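Local structure of putative glycosyl hydrolase (Parabacteroides distasonis, 4QHZ) at residues V191-G195 / V196-N200; T176-E179 / D180-R184; G146-Y149 / K150-I153. The protein is probably a hydrolase of the 3-keto-disaccharide hydrolase family that may act on sugars, and it binds magnesium. All coordinates share one frame; numbering follows the deposited sequence.

Contact 1. Residues V191-G195 / V196-N200; sequences VIQNG and VVLQN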
loop_
_atom_site.group_PDB
_atom_site.type_symbol
_atom_site.label_atom_id
_atom_site.label_comp_id
_atom_site.label_asym_id
_atom_site.label_seq_id
_atom_site.Cartn_x
_atom_site.Cartn_y
_atom_site.Cartn_z
ATOM N N VAL C 191 1.591 -14.344 7.346
ATOM C CA VAL C 191 1.614 -15.561 8.145
ATOM C C VAL C 191 1.912 -16.752 7.247
ATOM O O VAL C 191 1.249 -16.947 6.229
ATOM C CB VAL C 191 0.268 -15.796 8.870
ATOM C CG1 VAL C 191 0.298 -17.097 9.662
ATOM C CG2 VAL C 191 -0.060 -14.632 9.794
ATOM N N ILE C 192 2.914 -17.536 7.632
ATOM C CA ILE C 192 3.321 -18.718 6.891
ATOM C C ILE C 192 3.222 -19.920 7.817
ATOM O O ILE C 192 3.808 -19.908 8.893
ATOM C CB ILE C 192 4.769 -18.582 6.368
ATOM C CG1 ILE C 192 4.965 -17.250 5.631
ATOM C CG2 ILE C 192 5.128 -19.743 5.438
ATOM C CD1 ILE C 192 6.405 -16.957 5.257
ATOM N N GLN C 193 2.458 -20.937 7.415
ATOM C CA GLN C 193 2.290 -22.141 8.219
ATOM C C GLN C 193 2.856 -23.358 7.502
ATOM O O GLN C 193 2.419 -23.703 6.396
ATOM C CB GLN C 193 0.820 -22.405 8.566
ATOM C CG GLN C 193 0.649 -23.654 9.423
ATOM C CD GLN C 193 -0.791 -23.970 9.774
ATOM O OE1 GLN C 193 -1.698 -23.171 9.542
ATOM N NE2 GLN C 193 -1.008 -25.153 10.339
ATOM N N ASN C 194 3.816 -24.009 8.143
ATOM C CA ASN C 194 4.499 -25.158 7.554
ATOM C C ASN C 194 4.973 -24.858 6.133
ATOM O O ASN C 194 4.831 -25.683 5.223
ATOM C CB ASN C 194 3.592 -26.387 7.590
ATOM C CG ASN C 194 3.159 -26.740 8.999
ATOM O OD1 ASN C 194 3.973 -26.725 9.925
ATOM N ND2 ASN C 194 1.877 -27.042 9.176
ATOM N N GLY C 195 5.532 -23.663 5.965
ATOM C CA GLY C 195 6.057 -23.218 4.683
ATOM C C GLY C 195 5.029 -22.694 3.690
ATOM O O GLY C 195 5.410 -22.212 2.624
ATOM N N VAL C 196 3.741 -22.763 4.040
ATOM C CA VAL C 196 2.662 -22.313 3.168
ATOM C C VAL C 196 2.137 -20.946 3.605
ATOM O O VAL C 196 1.768 -20.765 4.764
ATOM C CB VAL C 196 1.502 -23.324 3.161
ATOM C CG1 VAL C 196 0.399 -22.882 2.208
ATOM C CG2 VAL C 196 2.001 -24.710 2.773
ATOM N N VAL C 197 2.086 -19.990 2.676
ATOM C CA VAL C 197 1.578 -18.651 2.981
ATOM C C VAL C 197 0.067 -18.700 3.212
ATOM O O VAL C 197 -0.690 -19.110 2.330
ATOM C CB VAL C 197 1.851 -17.627 1.871
ATOM C CG1 VAL C 197 1.308 -16.258 2.266
ATOM C CG2 VAL C 197 3.333 -17.501 1.596
ATOM N N LEU C 198 -0.350 -18.247 4.390
ATOM C CA LEU C 198 -1.760 -18.223 4.778
ATOM C C LEU C 198 -2.328 -16.803 4.790
ATOM O O LEU C 198 -3.512 -16.603 4.515
ATOM C CB LEU C 198 -1.928 -18.883 6.149
ATOM C CG LEU C 198 -2.401 -20.344 6.162
ATOM C CD1 LEU C 198 -1.604 -21.250 5.237
ATOM C CD2 LEU C 198 -2.370 -20.881 7.591
ATOM N N GLN C 199 -1.494 -15.833 5.156
ATOM C CA GLN C 199 -1.838 -14.421 5.067
ATOM C C GLN C 199 -0.720 -13.738 4.303
ATOM O O GLN C 199 0.433 -13.754 4.740
ATOM C CB GLN C 199 -1.999 -13.788 6.446
ATOM C CG GLN C 199 -3.086 -14.420 7.303
ATOM C CD GLN C 199 -4.493 -14.140 6.810
ATOM O OE1 GLN C 199 -4.729 -13.215 6.031
ATOM N NE2 GLN C 199 -5.444 -14.932 7.289
ATOM N N ASN C 200 -1.068 -13.142 3.168
ATOM C CA ASN C 200 -0.095 -12.465 2.323
ATOM C C ASN C 200 -0.204 -10.941 2.443
ATOM O O ASN C 200 -0.959 -10.311 1.717
ATOM C CB ASN C 200 -0.283 -12.908 0.872
ATOM C CG ASN C 200 0.788 -12.361 -0.048
ATOM O OD1 ASN C 200 1.652 -11.594 0.372
ATOM N ND2 ASN C 200 0.732 -12.754 -1.317
#

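Contact 2. Residues T176-E179 / D180-R184; sequences TFKE and DGSYR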
loop_
_atom_site.group_PDB
_atom_site.type_symbol
_atom_site.label_atom_id
_atom_site.label_comp_id
_atom_site.label_asym_id
_atom_site.label_seq_id
_atom_site.Cartn_x
_atom_site.Cartn_y
_atom_site.Cartn_z
ATOM N N THR C 176 0.009 2.942 12.934
ATOM C CA THR C 176 0.150 4.256 13.540
ATOM C C THR C 176 -1.245 4.839 13.735
ATOM O O THR C 176 -2.167 4.508 12.997
ATOM C CB THR C 176 1.005 5.204 12.684
ATOM O OG1 THR C 176 0.439 5.325 11.373
ATOM C CG2 THR C 176 2.441 4.687 12.576
ATOM N N PHE C 177 -1.397 5.700 14.734
ATOM C CA PHE C 177 -2.698 6.270 15.070
ATOM C C PHE C 177 -2.682 7.783 14.951
ATOM O O PHE C 177 -1.673 8.426 15.231
ATOM C CB PHE C 177 -3.103 5.864 16.486
ATOM C CG PHE C 177 -3.518 4.432 16.599
ATOM C CD1 PHE C 177 -4.825 4.050 16.301
ATOM C CD2 PHE C 177 -2.608 3.453 16.993
ATOM C CE1 PHE C 177 -5.210 2.722 16.390
ATOM C CE2 PHE C 177 -2.991 2.121 17.072
ATOM C CZ PHE C 177 -4.293 1.758 16.776
ATOM N N LYS C 178 -3.806 8.345 14.529
ATOM C CA LYS C 178 -3.976 9.792 14.507
ATOM C C LYS C 178 -4.287 10.289 15.913
ATOM O O LYS C 178 -4.637 9.504 16.794
ATOM C CB LYS C 178 -5.104 10.204 13.565
ATOM C CG LYS C 178 -4.921 9.755 12.135
ATOM C CD LYS C 178 -6.038 10.284 11.250
ATOM C CE LYS C 178 -5.991 9.630 9.878
ATOM N NZ LYS C 178 -7.207 9.925 9.073
ATOM N N GLU C 179 -4.167 11.600 16.097
ATOM C CA GLU C 179 -4.454 12.271 17.361
ATOM C C GLU C 179 -5.842 11.913 17.908
ATOM O O GLU C 179 -6.033 11.668 19.119
ATOM C CB GLU C 179 -4.323 13.821 17.157
ATOM C CG GLU C 179 -2.945 14.399 17.502
ATOM C CD GLU C 179 -2.295 13.740 18.714
ATOM O OE1 GLU C 179 -1.188 13.164 18.582
ATOM O OE2 GLU C 179 -2.902 13.789 19.802
ATOM N N ASP C 180 -6.808 11.848 17.003
ATOM C CA ASP C 180 -8.178 11.571 17.404
ATOM C C ASP C 180 -8.428 10.081 17.694
ATOM O O ASP C 180 -9.553 9.703 17.970
ATOM C CB ASP C 180 -9.168 12.098 16.349
ATOM C CG ASP C 180 -9.134 11.314 15.037
ATOM O OD1 ASP C 180 -8.427 10.289 14.932
ATOM O OD2 ASP C 180 -9.841 11.735 14.107
ATOM N N GLY C 181 -7.395 9.246 17.629
ATOM C CA GLY C 181 -7.517 7.841 18.012
ATOM C C GLY C 181 -7.833 6.882 16.876
ATOM O O GLY C 181 -7.789 5.668 17.076
ATOM N N SER C 182 -8.148 7.407 15.693
ATOM C CA SER C 182 -8.387 6.568 14.521
ATOM C C SER C 182 -7.071 6.090 13.916
ATOM O O SER C 182 -6.002 6.632 14.218
ATOM C CB SER C 182 -9.189 7.326 13.462
ATOM O OG SER C 182 -8.487 8.474 13.010
ATOM N N TYR C 183 -7.147 5.066 13.075
ATOM C CA TYR C 183 -5.963 4.549 12.406
ATOM C C TYR C 183 -5.427 5.564 11.423
ATOM O O TYR C 183 -6.178 6.110 10.621
ATOM C CB TYR C 183 -6.262 3.248 11.649
ATOM C CG TYR C 183 -6.258 2.000 12.498
ATOM C CD1 TYR C 183 -5.073 1.482 13.017
ATOM C CD2 TYR C 183 -7.441 1.314 12.757
ATOM C CE1 TYR C 183 -5.072 0.329 13.783
ATOM C CE2 TYR C 183 -7.453 0.166 13.526
ATOM C CZ TYR C 183 -6.273 -0.326 14.035
ATOM O OH TYR C 183 -6.304 -1.476 14.795
ATOM N N ARG C 184 -4.121 5.800 11.481
ATOM C CA ARG C 184 -3.416 6.527 10.431
ATOM C C ARG C 184 -2.934 5.525 9.383
ATOM O O ARG C 184 -3.144 5.710 8.185
ATOM C CB ARG C 184 -2.250 7.313 11.021
ATOM C CG ARG C 184 -1.383 8.031 10.002
ATOM C CD ARG C 184 -0.289 8.824 10.685
ATOM N NE ARG C 184 0.559 9.496 9.703
ATOM C CZ ARG C 184 1.563 8.922 9.036
ATOM N NH1 ARG C 184 1.896 7.642 9.245
ATOM N NH2 ARG C 184 2.250 9.644 8.153
HETATM O O HOH W 1 -9.275 9.272 10.623
#

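Contact 3. Residues G146-Y149 / K150-I153; sequences GSIY and KQSI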
loop_
_atom_site.group_PDB
_atom_site.type_symbol
_atom_site.label_atom_id
_atom_site.label_comp_id
_atom_site.label_asym_id
_atom_site.label_seq_id
_atom_site.Cartn_x
_atom_site.Cartn_y
_atom_site.Cartn_z
ATOM N N GLY C 146 -4.888 -19.921 11.327
ATOM C CA GLY C 146 -4.148 -18.942 10.533
ATOM C C GLY C 146 -4.963 -17.757 10.047
ATOM O O GLY C 146 -4.436 -16.879 9.374
ATOM N N SER C 147 -6.243 -17.717 10.401
ATOM C CA SER C 147 -7.057 -16.548 10.136
ATOM C C SER C 147 -6.565 -15.406 11.001
ATOM O O SER C 147 -5.974 -15.638 12.062
ATOM C CB SER C 147 -8.543 -16.824 10.424
ATOM O OG SER C 147 -8.783 -17.098 11.797
ATOM N N ILE C 148 -6.759 -14.180 10.526
ATOM C CA ILE C 148 -6.799 -13.030 11.416
ATOM C C ILE C 148 -8.239 -13.059 11.911
ATOM O O ILE C 148 -9.171 -12.786 11.154
ATOM C CB ILE C 148 -6.440 -11.701 10.725
ATOM C CG1 ILE C 148 -5.096 -11.800 9.996
ATOM C CG2 ILE C 148 -6.392 -10.567 11.743
ATOM C CD1 ILE C 148 -3.982 -12.443 10.804
ATOM N N TYR C 149 -8.405 -13.435 13.176
ATOM C CA TYR C 149 -9.663 -14.000 13.666
ATOM C C TYR C 149 -10.894 -13.164 13.291
ATOM O O TYR C 149 -11.035 -12.009 13.704
ATOM C CB TYR C 149 -9.595 -14.209 15.180
ATOM C CG TYR C 149 -10.822 -14.863 15.751
ATOM C CD1 TYR C 149 -11.104 -16.200 15.498
ATOM C CD2 TYR C 149 -11.710 -14.141 16.537
ATOM C CE1 TYR C 149 -12.234 -16.807 16.019
ATOM C CE2 TYR C 149 -12.839 -14.736 17.059
ATOM C CZ TYR C 149 -13.095 -16.067 16.797
ATOM O OH TYR C 149 -14.220 -16.651 17.314
ATOM N N LYS C 150 -11.761 -13.787 12.485
ATOM C CA LYS C 150 -13.044 -13.221 12.015
ATOM C C LYS C 150 -12.918 -11.987 11.113
ATOM O O LYS C 150 -13.879 -11.241 10.935
ATOM C CB LYS C 150 -13.982 -12.931 13.204
ATOM C CG LYS C 150 -14.629 -14.183 13.774
ATOM C CD LYS C 150 -15.799 -13.853 14.686
ATOM C CE LYS C 150 -16.572 -15.103 15.068
ATOM N NZ LYS C 150 -17.876 -14.765 15.720
ATOM N N GLN C 151 -11.736 -11.781 10.537
ATOM C CA GLN C 151 -11.521 -10.685 9.598
ATOM C C GLN C 151 -11.076 -11.199 8.244
ATOM O O GLN C 151 -11.659 -10.839 7.230
ATOM C CB GLN C 151 -10.470 -9.715 10.125
ATOM C CG GLN C 151 -10.914 -8.904 11.324
ATOM C CD GLN C 151 -9.831 -7.968 11.822
ATOM O OE1 GLN C 151 -8.945 -7.563 11.063
ATOM N NE2 GLN C 151 -9.907 -7.596 13.092
ATOM N N SER C 152 -10.023 -12.019 8.244
ATOM C CA SER C 152 -9.352 -12.450 7.027
ATOM C C SER C 152 -9.204 -13.960 6.983
ATOM O O SER C 152 -8.510 -14.550 7.810
ATOM C CB SER C 152 -7.978 -11.796 6.932
ATOM O OG SER C 152 -8.099 -10.383 6.921
ATOM N N ILE C 153 -9.858 -14.567 5.993
ATOM C CA ILE C 153 -9.817 -16.004 5.766
ATOM C C ILE C 153 -8.419 -16.385 5.284
ATOM O O ILE C 153 -7.859 -15.712 4.414
ATOM C CB ILE C 153 -10.860 -16.418 4.722
ATOM C CG1 ILE C 153 -12.275 -16.036 5.188
ATOM C CG2 ILE C 153 -10.801 -17.909 4.449
ATOM C CD1 ILE C 153 -13.292 -15.989 4.068
HETATM O O HOH W 2 -12.363 -9.557 14.281
#

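Contact 1. Residues V191-G195 / V196-N200
Val191 and Gln199 lie side by side and point the same way, with Val191 CB 3.9 Å from Gln199 CB. The second torsion of Gln199 (chi2 -70°) bends the chain beyond CG and takes the amide away from Val191, to Thr202 through OE1 and to Gly146 and Ser152 through NE2. On the same face, Gln193 is extended, CG anti to the backbone N (chi1 -179°), and passes slantwise across the end of Leu198, Gln193 CB lying 3.7 Å from Leu198 CD2. Gln193 NE2 donates to Asn166. Ile192 and Val197 meet more loosely on the other face, Ile192 CG1 being 4.4 Å from Val197 CG2. A classic beta bulge offsets these pairs: Leu198 N, at 2.8 Å, and Gln199 N, at 3.1 Å, both donate to Val191 O. At the tip, a type I' turn from Gln193 to Val196 places Asn194 and Gly195 at positive phi; Val196 N closes it on Gln193 O at 2.9 Å, answered by Gln193 N on Val196 O. This hairpin joins strands 185-193 and 196-203; Ile192 and Asn194 bond to Asp169 and Val167 of strand 165-177, while in a second subunit Gln98 accepts from Val197 N and Ile171 packs on Val197.

Contact 2. Residues T176-E179 / D180-R184
The rings of Phe177 and Tyr183 lie side by side, their planes 26° apart but slid so far that they barely overlap. Phe177 CE1 sits over one face of the tyrosine near its rim, while Phe177 CZ comes within 3.4 Å of Tyr183 CE1. With a smaller alanine in place of Phe177, Tyr183 would probably lose the cover of these two ring carbons, and His219 its edge-to-face partner. Backbone bonds close the loop: Lys178 N reaches Ser182 O at 2.8 Å, Arg184 N reaches Thr176 O, and a type I turn from Lys178 to Gly181 is fixed by Gly181 N on Lys178 O. Among the polar side chains, Asp180 OD1 takes two donors, Ser182 OG at 2.6 Å on its syn lone pair and Ser182 N at 3.0 Å in an Asx turn. A water links Ser182 OG to Lys178 NZ. Arg184, extended as far as NE, runs past Thr176 OG1, which is hydrogen-bonded to Thr185 OG1 and takes only a weak bond from Arg184 NH1 at 3.5 Å; Arg184 NE forms a salt bridge with Asp96 of a third subunit. The local polar bonds probably help hold the shape of this surface loop, and the arginine's charge is probably balanced across the subunit interface.

Contact 3. Residues G146-Y149 / K150-I153
Lys150 sets CG over one face of the Tyr149 ring, 3.9 Å from the ring centroid and 15° off the normal in a CH-pi contact offset toward the rim. The two side chains run alongside each other in the same direction. Tyr149 holds CG anti to its own nitrogen (chi1 -177°), which turns the ring back over its neighbour, and CD and CE of the extended lysine continue toward the hydroxyl until Lys150 CE comes within 3.6 Å of Tyr149 OH. Beyond the ring the polar ends part: the hydroxyl pairs with Tyr140 OH, whereas Lys150 NZ binds Trp210 O and forms a salt bridge with Glu24 of a second subunit.

The backbone beneath them reverses sharply. Ile148 O, in whose carbonyl plane both donors lie, accepts from Gln151 N at 2.8 Å and from Ser152 N at 3.1 Å; with Gln151 and Ser152 both facing Ile148, this is a classic beta bulge. The return bond, Ile148 N to Ser152 O, is longer at 3.3 Å and less straight, and it completes a single antiparallel bridge. In a protein of the concanavalin-like clan, this reversal belongs to the loop between strands 127-131 and 165-177, packed against the former near the magnesium site. The side chain of Tyr149 comes about 4 Å from that of Glu128, a magnesium ligand, and about 6 Å from the ion itself.

Side-chain contact across the bridge is modest, Ile148 CB lying 4.1 Å from Ser152 CB. Gln151 is extended and crosses Ile148 at a slant; its amide is anchored by Gly206 O and Leu205 N. A water that donates to Tyr149 O also accepts a weak bond from Gln151 NE2, bridging the carbonyl at the bend to the glutamine two residues on.

Overall arrangement
Contacts 1 and 3 are buried and touch each other: the amide of Gln199 in contact 1 joins the two, probably by hydrogen bonds, and so ties a sheet hairpin to a loop near the magnesium site. Both also meet the second subunit, and each contains a classic beta bulge. Contact 2 lies at the surface, its centre about 29 Å from that of contact 1, yet both reach one sheet, through neighbouring strands 165-177 and 185-193. Backbone hydrogen bonds carry residues 191-200, with aliphatic packing beside them, a lysine-covered tyrosine marks 146-153, and 176-184 combines barely overlapping rings with a polar, water-bridged turn.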